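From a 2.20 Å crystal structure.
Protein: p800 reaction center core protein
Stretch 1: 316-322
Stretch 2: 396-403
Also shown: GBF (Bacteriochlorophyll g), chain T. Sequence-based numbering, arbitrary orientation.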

# COMPACT_ATOMS: atom_id res chain seq x y z
N LYS A 316 5.69 -7.17 32.03
CA LYS A 316 7.14 -7.34 32.05
C LYS A 316 7.60 -8.16 30.86
O LYS A 316 8.58 -7.82 30.19
CB LYS A 316 7.58 -8.03 33.34
CG LYS A 316 7.23 -7.32 34.62
CD LYS A 316 8.10 -7.82 35.76
CE LYS A 316 7.57 -7.38 37.12
NZ LYS A 316 8.26 -8.20 38.20
N PHE A 317 6.91 -9.27 30.61
CA PHE A 317 7.31 -10.16 29.53
C PHE A 317 7.10 -9.51 28.17
O PHE A 317 8.00 -9.52 27.32
CB PHE A 317 6.54 -11.47 29.62
CG PHE A 317 6.99 -12.47 28.64
CD1 PHE A 317 8.04 -13.32 28.93
CD2 PHE A 317 6.40 -12.55 27.41
CE1 PHE A 317 8.47 -14.25 27.98
CE2 PHE A 317 6.84 -13.45 26.47
CZ PHE A 317 7.87 -14.30 26.76
N LEU A 318 5.92 -8.95 27.92
CA LEU A 318 5.73 -8.31 26.62
C LEU A 318 6.63 -7.10 26.46
O LEU A 318 7.12 -6.86 25.36
CB LEU A 318 4.28 -7.92 26.39
CG LEU A 318 3.95 -7.69 24.92
CD1 LEU A 318 4.11 -8.96 24.12
CD2 LEU A 318 2.52 -7.13 24.71
N ALA A 319 6.90 -6.35 27.54
CA ALA A 319 7.82 -5.22 27.41
C ALA A 319 9.20 -5.69 27.03
O ALA A 319 9.93 -4.98 26.33
CB ALA A 319 7.88 -4.42 28.73
N LEU A 320 9.62 -6.83 27.53
CA LEU A 320 10.93 -7.32 27.16
C LEU A 320 11.00 -7.66 25.66
O LEU A 320 11.99 -7.33 25.00
CB LEU A 320 11.28 -8.52 28.03
CG LEU A 320 12.63 -9.14 27.69
CD1 LEU A 320 13.73 -8.12 27.97
CD2 LEU A 320 12.87 -10.37 28.53
N ILE A 321 9.94 -8.26 25.11
CA ILE A 321 9.85 -8.53 23.67
C ILE A 321 9.92 -7.24 22.86
O ILE A 321 10.60 -7.17 21.83
CB ILE A 321 8.56 -9.31 23.38
CG1 ILE A 321 8.60 -10.70 24.05
CG2 ILE A 321 8.34 -9.44 21.89
CD1 ILE A 321 9.90 -11.51 23.84
N MET A 322 9.19 -6.21 23.30
CA MET A 322 9.15 -4.95 22.56
C MET A 322 10.51 -4.26 22.58
O MET A 322 10.93 -3.66 21.59
CB MET A 322 8.08 -4.03 23.14
CG MET A 322 6.64 -4.42 22.82
SD MET A 322 5.50 -3.28 23.65
CE MET A 322 3.90 -3.98 23.29
N MET A 396 2.70 -12.66 18.66
CA MET A 396 2.77 -14.09 18.99
C MET A 396 2.66 -14.32 20.50
O MET A 396 1.94 -15.22 20.95
CB MET A 396 4.07 -14.70 18.46
CG MET A 396 4.17 -14.64 16.95
SD MET A 396 5.72 -15.30 16.28
CE MET A 396 5.41 -16.99 16.66
N TRP A 397 3.38 -13.53 21.30
CA TRP A 397 3.30 -13.74 22.73
C TRP A 397 1.99 -13.21 23.31
O TRP A 397 1.54 -13.71 24.35
CB TRP A 397 4.50 -13.15 23.45
CG TRP A 397 5.74 -13.97 23.22
CD1 TRP A 397 6.82 -13.61 22.46
CD2 TRP A 397 6.03 -15.28 23.73
NE1 TRP A 397 7.76 -14.60 22.49
CE2 TRP A 397 7.31 -15.64 23.27
CE3 TRP A 397 5.33 -16.18 24.54
CZ2 TRP A 397 7.90 -16.88 23.55
CZ3 TRP A 397 5.94 -17.41 24.86
CH2 TRP A 397 7.21 -17.74 24.34
N ARG A 398 1.31 -12.31 22.60
CA ARG A 398 -0.03 -11.92 23.02
C ARG A 398 -1.06 -13.03 22.77
O ARG A 398 -1.97 -13.23 23.58
CB ARG A 398 -0.42 -10.62 22.32
CG ARG A 398 0.37 -9.38 22.83
CD ARG A 398 0.12 -8.18 21.95
NE ARG A 398 -1.24 -7.65 22.08
CZ ARG A 398 -1.62 -6.49 21.57
NH1 ARG A 398 -0.75 -5.75 20.91
NH2 ARG A 398 -2.86 -6.01 21.76
N MET A 399 -0.95 -13.77 21.65
CA MET A 399 -1.73 -14.99 21.43
C MET A 399 -1.63 -15.91 22.63
O MET A 399 -2.64 -16.41 23.14
CB MET A 399 -1.26 -15.76 20.18
CG MET A 399 -1.79 -15.30 18.86
SD MET A 399 -1.40 -16.50 17.49
CE MET A 399 0.33 -16.25 17.15
N VAL A 400 -0.40 -16.13 23.09
CA VAL A 400 -0.13 -17.09 24.15
C VAL A 400 -0.67 -16.63 25.49
O VAL A 400 -1.27 -17.41 26.23
CB VAL A 400 1.38 -17.36 24.22
CG1 VAL A 400 1.70 -18.27 25.41
CG2 VAL A 400 1.87 -17.98 22.92
N PHE A 401 -0.46 -15.35 25.86
CA PHE A 401 -0.66 -14.89 27.23
C PHE A 401 -1.74 -13.83 27.44
O PHE A 401 -2.14 -13.60 28.59
CB PHE A 401 0.66 -14.35 27.81
CG PHE A 401 1.68 -15.41 28.11
CD1 PHE A 401 1.36 -16.51 28.90
CD2 PHE A 401 2.95 -15.32 27.59
CE1 PHE A 401 2.31 -17.50 29.19
CE2 PHE A 401 3.91 -16.30 27.86
CZ PHE A 401 3.59 -17.40 28.65
N PHE A 402 -2.23 -13.19 26.38
CA PHE A 402 -3.24 -12.14 26.48
C PHE A 402 -4.64 -12.55 25.99
O PHE A 402 -5.51 -11.69 25.89
CB PHE A 402 -2.81 -10.91 25.69
CG PHE A 402 -1.70 -10.09 26.33
CD1 PHE A 402 -0.51 -10.68 26.73
CD2 PHE A 402 -1.83 -8.71 26.43
CE1 PHE A 402 0.50 -9.90 27.28
CE2 PHE A 402 -0.82 -7.95 26.97
CZ PHE A 402 0.35 -8.54 27.39
N SER A 403 -4.87 -13.81 25.66
CA SER A 403 -6.07 -14.16 24.92
C SER A 403 -7.27 -14.50 25.80
O SER A 403 -8.39 -14.57 25.31
CB SER A 403 -5.77 -15.32 23.96
OG SER A 403 -5.02 -14.82 22.85
MG GBF T . 7.21 -22.71 21.33
CHA GBF T . 5.33 -24.73 23.49
CHB GBF T . 5.11 -20.23 21.92
CHC GBF T . 9.52 -20.82 19.67
CHD GBF T . 9.41 -25.56 20.92
NA GBF T . 5.59 -22.51 22.45
C1A GBF T . 4.93 -23.31 23.30
C2A GBF T . 3.87 -22.75 24.17
C3A GBF T . 3.55 -21.56 23.26
C4A GBF T . 4.83 -21.43 22.50
CMA GBF T . 2.39 -21.81 22.31
CAA GBF T . 4.39 -22.43 25.60
CBA GBF T . 5.39 -21.28 25.66
CGA GBF T . 5.74 -21.01 27.11
O1A GBF T . 4.84 -20.88 27.94
O2A GBF T . 7.00 -20.34 27.34
NB GBF T . 7.38 -20.70 21.00
C1B GBF T . 6.34 -19.85 21.17
C2B GBF T . 6.72 -18.61 20.72
C3B GBF T . 7.96 -18.77 20.11
C4B GBF T . 8.29 -20.15 20.19
CMB GBF T . 5.94 -17.32 20.87
CAB GBF T . 8.66 -17.61 19.55
CBB GBF T . 9.93 -17.50 19.22
NC GBF T . 9.04 -23.13 20.51
C1C GBF T . 9.81 -22.27 19.85
C2C GBF T . 11.06 -22.62 19.13
C3C GBF T . 10.92 -23.98 19.64
C4C GBF T . 9.78 -24.25 20.37
CMC GBF T . 10.80 -22.58 17.61
CAC GBF T . 11.94 -25.01 19.30
CBC GBF T . 13.16 -24.64 18.51
ND GBF T . 7.45 -24.61 21.97
C1D GBF T . 8.22 -25.67 21.78
C2D GBF T . 7.88 -27.10 22.49
C3D GBF T . 6.76 -26.52 23.10
C4D GBF T . 6.49 -25.14 22.82
CMD GBF T . 8.49 -28.45 22.52
CAD GBF T . 5.77 -26.96 24.10
OBD GBF T . 5.44 -28.11 24.54
CBD GBF T . 4.75 -25.85 24.27
CGD GBF T . 3.40 -26.16 23.71
O1D GBF T . 3.09 -25.91 22.55
O2D GBF T . 2.39 -26.79 24.51
CED GBF T . 1.67 -27.84 23.86
C1 GBF T . 7.31 -19.60 28.51
C2 GBF T . 8.32 -18.56 28.09
C3 GBF T . 9.62 -18.85 27.91
C4 GBF T . 10.14 -20.23 28.15
C5 GBF T . 10.57 -17.76 27.46

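Residues 316-322 and 396-403 belong to two helical segments of the same chain that run nearly antiparallel, with 168° between their N-to-C directions and a closest axial approach of 10.6 Å. That spacing is wide enough for large side chains to fill the gap, and the backbones stay well apart: the nearest pair of CA atoms, Leu 318 CA and Trp 397 CA, lies 7.1 Å apart. The first stretch is helical throughout, whereas the second leaves helical phi/psi at Phe 402, although Phe 402 N still donates to Arg 398 O at 2.8 Å. No hydrogen bond crosses between the stretches. The 322 Å² buried between them, both sides summed, comes mainly from Leu 318, Trp 397 and Phe 317.

Trp 397 sits at the centre of the aromatic cluster. Its CA-to-CB bond points toward the first helix, and its indole presents one face to the edge of Phe 317. Phe 317 CE2 comes within 3.4 Å of Trp 397 CD2, and the Phe 317 ring and the five-membered ring of Trp 397 are 4.9 Å apart between centroids with their planes at 75°. In such an edge-to-face arrangement the slightly positive C-H rim of one ring meets the electron-rich face of the other, a favourable electrostatic fit added to the dispersion contact. The opposite face of the indole is covered by bacteriochlorophyll g, whose methyl carbon CMB lies 3.2 Å from Trp 397 CE2, so the tryptophan is sandwiched between a phenylalanine edge and the pigment. Ile 321, one helical turn beyond Phe 317, adds an aliphatic contact, its CG1 lying 3.8 Å from Trp 397 CD1. The indole NE1 takes no part in the pairing, being hydrogen-bonded elsewhere in the structure.

Phe 317 extends the cluster by serving as edge to one neighbour and face to another. With chi1 in the t well, its ring meets both Trp 397 and Phe 401, and the edge of Phe 401 is directed at its face, with centroids 5.7 Å apart and planes at 76°. The closest atoms of this second pair, Phe 317 CE2 and Phe 401 CE2, are 4.3 Å apart, a looser approach than that to the indole. Trp 397 and Phe 401 are four residues apart, one turn of helix, and Phe 401 N donates to Trp 397 O at 3.0 Å; the helical repeat thus brings both aromatic side chains to the same side, toward Phe 317.

Leu 318 has more of its surface covered by the opposing stretch than any other residue here, 78 Å², and its contacts are purely van der Waals. Leu 318 CD2 packs 3.6 Å from Arg 398 CG and 3.7 Å from Phe 402 CZ, while Leu 318 CD1 lies 4.3 Å from Trp 397 CB. The arginine thus offers its aliphatic portion to the leucine, and its guanidinium nitrogens NH1 and NH2 are hydrogen-bonded elsewhere in the structure.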